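Local coordinates for ATP/GTP-binding site-containing protein A (PDB 6NTR) that maintains cell envelope integrity from the periplasm of Brucella abortus and is a determinant of its virulence, at residues 51-54 with 60-63; 147-150 with 154-157; 210-213 with 219-222. All blocks are in the same frame, centred on the assembly; numbering follows the deposited sequence.

Contact 1 (51-54 with 60-63)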
# COMPACT_ATOMS: atom_id res chain seq x y z
N VAL A 51 11.04 -2.46 5.54
CA VAL A 51 12.39 -3.00 5.61
C VAL A 51 12.49 -4.45 5.17
O VAL A 51 11.81 -5.30 5.69
CB VAL A 51 12.93 -2.91 7.04
CG1 VAL A 51 14.38 -3.31 7.08
CG2 VAL A 51 12.74 -1.52 7.58
N THR A 52 13.37 -4.72 4.22
CA THR A 52 13.55 -6.06 3.67
C THR A 52 15.02 -6.43 3.71
O THR A 52 15.85 -5.77 3.08
CB THR A 52 13.05 -6.16 2.22
OG1 THR A 52 13.73 -5.20 1.40
CG2 THR A 52 11.55 -5.96 2.15
N ARG A 53 15.34 -7.53 4.37
CA ARG A 53 16.70 -8.03 4.38
C ARG A 53 16.73 -9.12 3.31
O ARG A 53 16.21 -10.21 3.51
CB ARG A 53 17.03 -8.60 5.74
CG ARG A 53 16.53 -7.76 6.90
CD ARG A 53 17.37 -7.99 8.15
NE ARG A 53 18.77 -7.66 7.93
CZ ARG A 53 19.41 -6.71 8.59
NH1 ARG A 53 18.77 -6.01 9.51
NH2 ARG A 53 20.68 -6.46 8.33
N VAL A 54 17.35 -8.84 2.17
CA VAL A 54 17.41 -9.77 1.05
C VAL A 54 18.76 -10.44 0.87
O VAL A 54 19.78 -9.80 0.75
CB VAL A 54 17.00 -9.05 -0.26
CG1 VAL A 54 17.25 -9.91 -1.48
CG2 VAL A 54 15.55 -8.61 -0.22
N PRO A 60 26.79 -9.77 -0.50
CA PRO A 60 26.57 -9.53 0.92
C PRO A 60 25.10 -9.11 1.08
O PRO A 60 24.51 -8.68 0.12
CB PRO A 60 27.49 -8.36 1.21
CG PRO A 60 27.53 -7.62 -0.08
CD PRO A 60 27.47 -8.65 -1.15
N GLN A 61 24.53 -9.23 2.26
CA GLN A 61 23.13 -8.88 2.45
C GLN A 61 22.83 -7.43 2.11
O GLN A 61 23.66 -6.57 2.28
CB GLN A 61 22.72 -9.15 3.88
CG GLN A 61 21.27 -9.51 4.02
CD GLN A 61 20.85 -9.63 5.45
OE1 GLN A 61 21.38 -8.96 6.31
NE2 GLN A 61 19.89 -10.47 5.71
N ARG A 62 21.63 -7.18 1.61
CA ARG A 62 21.18 -5.83 1.26
C ARG A 62 19.91 -5.54 2.04
O ARG A 62 18.91 -6.24 1.89
CB ARG A 62 20.90 -5.67 -0.23
CG ARG A 62 20.57 -4.22 -0.61
CD ARG A 62 20.00 -4.06 -2.04
NE ARG A 62 20.94 -3.39 -2.95
CZ ARG A 62 20.60 -2.65 -4.00
NH1 ARG A 62 19.33 -2.44 -4.29
NH2 ARG A 62 21.54 -2.10 -4.75
N VAL A 63 19.94 -4.49 2.84
CA VAL A 63 18.83 -4.12 3.70
C VAL A 63 18.29 -2.80 3.18
O VAL A 63 18.93 -1.76 3.33
CB VAL A 63 19.26 -4.00 5.17
CG1 VAL A 63 18.05 -3.69 5.99
CG2 VAL A 63 19.99 -5.28 5.67
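The side chains of Arg53 and Gln61 cross at a slant near the turn of a beta hairpin formed by antiparallel strands 43-56 and 62-72. The Gln61 carboxamide oxygen sits at the edge of the Arg53 guanidinium. NH2 of Arg53 gives OE1 of Gln61 a hydrogen bond of 3.3 Å, and NE adds a weak one. OE1 lies close to the guanidinium plane. NH2, however, stands above the carbonyl plane of the amide; the two flat groups are turned 40° apart. Val63 puts its methyl groups against one face of the guanidinium. CG1 lies over its centre; the closer approach of CG2 is doubtful in detail. Farther along this face of the sheet, Val51 CG1 touches Val63 CG1 at 3.8 Å. The Gln61 chain leaves with CG anti to its backbone N (chi1 -150°) and runs extended to Arg53. The aliphatic CG of Gln61 passes 3.6 Å from Val54 O. The backbone sets the register. Arg53 and Val63 form a non-hydrogen-bonded pair, and Val54 and Arg62 a hydrogen-bonded one. Val54 N reaches Arg62 O at 3.0 Å in a nearly straight bond, and Arg62 N returns a weak bond to Val54 O at 3.3 Å. Val54 and Arg62 point to the other face, where Val54 rests on Ile25 and Leu28 of strand 25-39. Thr29 of that strand also touches Arg53. OD1 of Asp88 accepts the backbone N-H of Val63.

Contact 2 (147-150 with 154-157); sequences TLFD and DADR
Phe149 lays the edge of its ring along two backbone carbonyl oxygens, those of Ala155 and Arg157. Both oxygens lie near the plane of the ring. Arg157 O sits 3.1 Å from CD1 of Phe149. Ala155 O lies 3.6 Å from CZ of the same ring, farther out along the edge. The slightly positive rim of an aromatic ring suits such oxygens, so the approach is probably mildly favourable. No hydrogen bond joins the two segments. The apolar part is small: CZ of Phe149 meets CB of Ala155 at 4.2 Å.

The Phe149 side chain leaves with CG anti to its own N (chi1 178°), which carries the ring across to the loop. On the loop, Ala155 has a left-handed backbone conformation (phi 57°, psi 36°). Arg157 is extended again, and its side chain turns away from 147-150. It reaches instead for Glu153 and Asp196, both in long, weak ion pairs.

Phe149 also packs on Phe79 of strand 78-87 and Ala99 of strand 90-102, and Ala155 touches Phe81 and Val95 of the same two strands. Phe149 and Ala155 are therefore buried together against these two strands. One residue before Phe149, Leu148 pairs through its backbone with Val159. The arrangement is that of a long, irregular hairpin loop, here between antiparallel strands 143-148 and 159-165, packed on strands 78-87 and 90-102 of a beta-barrel-like fold.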
# COMPACT_ATOMS: atom_id res chain seq x y z
N THR A 147 -8.57 3.92 -11.04
CA THR A 147 -7.22 4.45 -11.10
C THR A 147 -6.84 4.95 -9.74
O THR A 147 -7.67 5.06 -8.87
CB THR A 147 -7.13 5.65 -12.03
OG1 THR A 147 -8.04 6.65 -11.57
CG2 THR A 147 -7.47 5.26 -13.42
N LEU A 148 -5.55 5.20 -9.55
CA LEU A 148 -5.07 5.72 -8.28
C LEU A 148 -3.75 6.45 -8.44
O LEU A 148 -2.99 6.15 -9.34
CB LEU A 148 -4.87 4.57 -7.31
CG LEU A 148 -4.19 4.86 -5.99
CD1 LEU A 148 -5.17 5.53 -5.07
CD2 LEU A 148 -3.71 3.57 -5.37
N PHE A 149 -3.48 7.38 -7.54
CA PHE A 149 -2.20 8.08 -7.49
C PHE A 149 -1.76 7.81 -6.07
O PHE A 149 -2.44 8.22 -5.15
CB PHE A 149 -2.33 9.58 -7.71
CG PHE A 149 -1.02 10.30 -7.62
CD1 PHE A 149 -0.07 10.14 -8.60
CD2 PHE A 149 -0.72 11.09 -6.54
CE1 PHE A 149 1.14 10.77 -8.52
CE2 PHE A 149 0.50 11.73 -6.45
CZ PHE A 149 1.43 11.57 -7.44
N ASP A 150 -0.66 7.12 -5.89
CA ASP A 150 -0.21 6.80 -4.54
C ASP A 150 1.15 7.39 -4.14
O ASP A 150 1.58 7.25 -3.01
CB ASP A 150 -0.25 5.29 -4.32
CG ASP A 150 0.61 4.55 -5.28
OD1 ASP A 150 1.23 5.18 -6.14
OD2 ASP A 150 0.68 3.32 -5.17
N ASP A 154 8.38 6.83 -8.51
CA ASP A 154 8.68 8.23 -8.84
C ASP A 154 7.55 9.26 -8.67
O ASP A 154 7.74 10.44 -8.88
CB ASP A 154 9.34 8.33 -10.21
CG ASP A 154 10.64 7.55 -10.30
OD1 ASP A 154 11.23 7.26 -9.25
OD2 ASP A 154 11.07 7.21 -11.41
N ALA A 155 6.36 8.81 -8.31
CA ALA A 155 5.25 9.73 -8.11
C ALA A 155 4.96 10.56 -9.33
O ALA A 155 4.59 11.72 -9.22
CB ALA A 155 5.52 10.63 -6.92
N ASP A 156 5.12 9.96 -10.49
CA ASP A 156 4.90 10.63 -11.76
C ASP A 156 3.81 10.00 -12.61
O ASP A 156 3.86 10.10 -13.82
CB ASP A 156 6.19 10.63 -12.54
CG ASP A 156 6.92 9.31 -12.45
OD1 ASP A 156 6.43 8.41 -11.74
OD2 ASP A 156 7.97 9.16 -13.10
N ARG A 157 2.84 9.33 -12.00
CA ARG A 157 1.78 8.74 -12.82
C ARG A 157 0.54 8.26 -12.11
O ARG A 157 0.49 8.19 -10.90
CB ARG A 157 2.34 7.63 -13.68
CG ARG A 157 2.28 6.28 -13.03
CD ARG A 157 3.53 6.03 -12.23
NE ARG A 157 3.73 4.62 -11.97
CZ ARG A 157 4.28 3.79 -12.84
NH1 ARG A 157 4.44 2.52 -12.54
NH2 ARG A 157 4.68 4.24 -14.01

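Contact 3 (210-213 with 219-222); sequences NFKL and TRDM. Unlike the reference sequence in segment 219-222: Met222 (reference Leu). With EDO (1,2-ethanediol), chain G.
The Arg220 guanidinium carries the aliphatic chain of Lys212 on one face. CD of Lys212 lies 3.3 Å above the guanidinium plane, offset toward the rim. The polar atoms of Arg220 turn to other partners: NE bonds Tyr214 OH, and NH1 makes salt bridges with Asp173 and Glu175. The Phe211 ring meets Thr219 obliquely, its CD2 being 4.0 Å from Thr219 CG2. The same methyl touches Leu213 CD1 at 3.9 Å.

Lys212 runs on past Arg220 to Asp221, where NZ and OD2 form a long salt bridge of 3.6 Å. This carboxylate and the acids at Arg220 probably offset the two nearby positive charges. Asp221 CG is anti to its backbone N (chi1 -154°), which sends the carboxylate back over the lysine chain.

Lys212 and Arg220 form a hydrogen-bonded antiparallel pair. Lys212 N to Arg220 O is nearly straight at 174°, while Arg220 N to Lys212 O bends to 149°. At Asp221 the chain turns a corner with a left-handed backbone. Met222, modelled as selenomethionine and a difference from the reference Leu, then lies opposite Phe211. Its neighbour Thr223 resumes backbone bonding with Asn210.

A 1,2-ethanediol, probably from the crystallisation liquor, sits beside Thr219. Its O1 accepts the Thr219 N-H at 3.1 Å and gives a weak bond to Thr219 O. Tyr12 also bonds this molecule. Leu213 and Thr219 form a non-hydrogen-bonded pair with side chains on one face, where Phe211 and Leu213 also rest on Leu133 of helix 126-138. Two residues, Asp221 and Met222, stand opposite the single Phe211 between successive paired bonds: a beta bulge at the corner of an antiparallel hairpin.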
# COMPACT_ATOMS: atom_id res chain seq x y z
N ASN A 210 -2.54 -9.41 -2.57
CA ASN A 210 -3.70 -10.06 -2.05
C ASN A 210 -3.75 -9.81 -0.56
O ASN A 210 -2.77 -10.00 0.11
CB ASN A 210 -3.62 -11.56 -2.27
CG ASN A 210 -3.52 -11.92 -3.71
OD1 ASN A 210 -2.47 -11.82 -4.32
ND2 ASN A 210 -4.62 -12.37 -4.27
N PHE A 211 -4.89 -9.40 -0.03
CA PHE A 211 -5.00 -9.16 1.38
C PHE A 211 -6.39 -9.43 1.91
O PHE A 211 -7.33 -9.46 1.17
CB PHE A 211 -4.56 -7.73 1.73
CG PHE A 211 -5.37 -6.65 1.08
CD1 PHE A 211 -5.05 -6.20 -0.17
CD2 PHE A 211 -6.43 -6.09 1.72
CE1 PHE A 211 -5.79 -5.22 -0.77
CE2 PHE A 211 -7.17 -5.12 1.12
CZ PHE A 211 -6.85 -4.68 -0.12
N LYS A 212 -6.50 -9.59 3.22
CA LYS A 212 -7.77 -9.77 3.89
C LYS A 212 -8.08 -8.42 4.51
O LYS A 212 -7.30 -7.91 5.29
CB LYS A 212 -7.65 -10.83 4.98
CG LYS A 212 -7.60 -12.25 4.45
CD LYS A 212 -7.32 -13.23 5.57
CE LYS A 212 -7.61 -14.67 5.15
NZ LYS A 212 -7.43 -14.90 3.70
N LEU A 213 -9.22 -7.84 4.19
CA LEU A 213 -9.57 -6.52 4.66
C LEU A 213 -10.79 -6.39 5.57
O LEU A 213 -11.81 -7.00 5.31
CB LEU A 213 -9.76 -5.63 3.44
CG LEU A 213 -10.55 -4.33 3.50
CD1 LEU A 213 -9.64 -3.20 3.91
CD2 LEU A 213 -11.13 -4.04 2.13
N THR A 219 -5.98 -4.34 7.64
CA THR A 219 -5.71 -5.41 6.70
C THR A 219 -4.69 -6.34 7.31
O THR A 219 -3.92 -5.95 8.18
CB THR A 219 -5.16 -4.92 5.37
OG1 THR A 219 -3.79 -4.56 5.55
CG2 THR A 219 -5.89 -3.73 4.91
N ARG A 220 -4.65 -7.58 6.82
CA ARG A 220 -3.73 -8.58 7.34
C ARG A 220 -3.48 -9.60 6.24
O ARG A 220 -3.94 -9.44 5.11
CB ARG A 220 -4.27 -9.23 8.60
CG ARG A 220 -5.58 -9.96 8.40
CD ARG A 220 -6.00 -10.58 9.71
NE ARG A 220 -7.28 -11.27 9.65
CZ ARG A 220 -7.42 -12.54 9.29
NH1 ARG A 220 -6.36 -13.27 8.95
NH2 ARG A 220 -8.63 -13.09 9.28
N ASP A 221 -2.72 -10.63 6.54
CA ASP A 221 -2.50 -11.73 5.61
C ASP A 221 -2.09 -11.27 4.24
O ASP A 221 -2.61 -11.73 3.26
CB ASP A 221 -3.74 -12.61 5.51
CG ASP A 221 -3.43 -14.04 5.11
OD1 ASP A 221 -2.41 -14.29 4.47
OD2 ASP A 221 -4.24 -14.91 5.42
N MSE A 222 -1.19 -10.32 4.18
CA MSE A 222 -0.76 -9.78 2.92
C MSE A 222 0.14 -10.66 2.14
O MSE A 222 0.85 -11.48 2.71
CB MSE A 222 0.03 -8.50 3.11
CG MSE A 222 0.10 -8.06 4.55
SE MSE A 222 -0.42 -6.22 4.43
CE MSE A 222 0.97 -5.68 3.18
C1 EDO G . -4.07 -1.71 7.51
O1 EDO G . -3.42 -2.67 8.36
C2 EDO G . -3.29 -1.59 6.22
O2 EDO G . -4.03 -0.72 5.37

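Overall arrangement
All three contacts join neighbouring pieces of chain around a curved, antiparallel beta fold, and none touches another. Contact 1 is at the surface, its centre about 20 Å from the centre of the chain. Contacts 2 and 3 lie nearer that centre, on opposite sides of it, with about 22 Å between the centres of the two contacts. Contacts 1 and 3 are hairpins held by paired backbone bonds, whereas contact 2 has no such bond and depends on an aromatic edge. Polar groups differ too. At contact 1 an arginine meets an amide at the surface; at contact 3 a buried arginine is held by acids and a tyrosine. Helix 126-138 packs on side chains of both contacts 2 and 3.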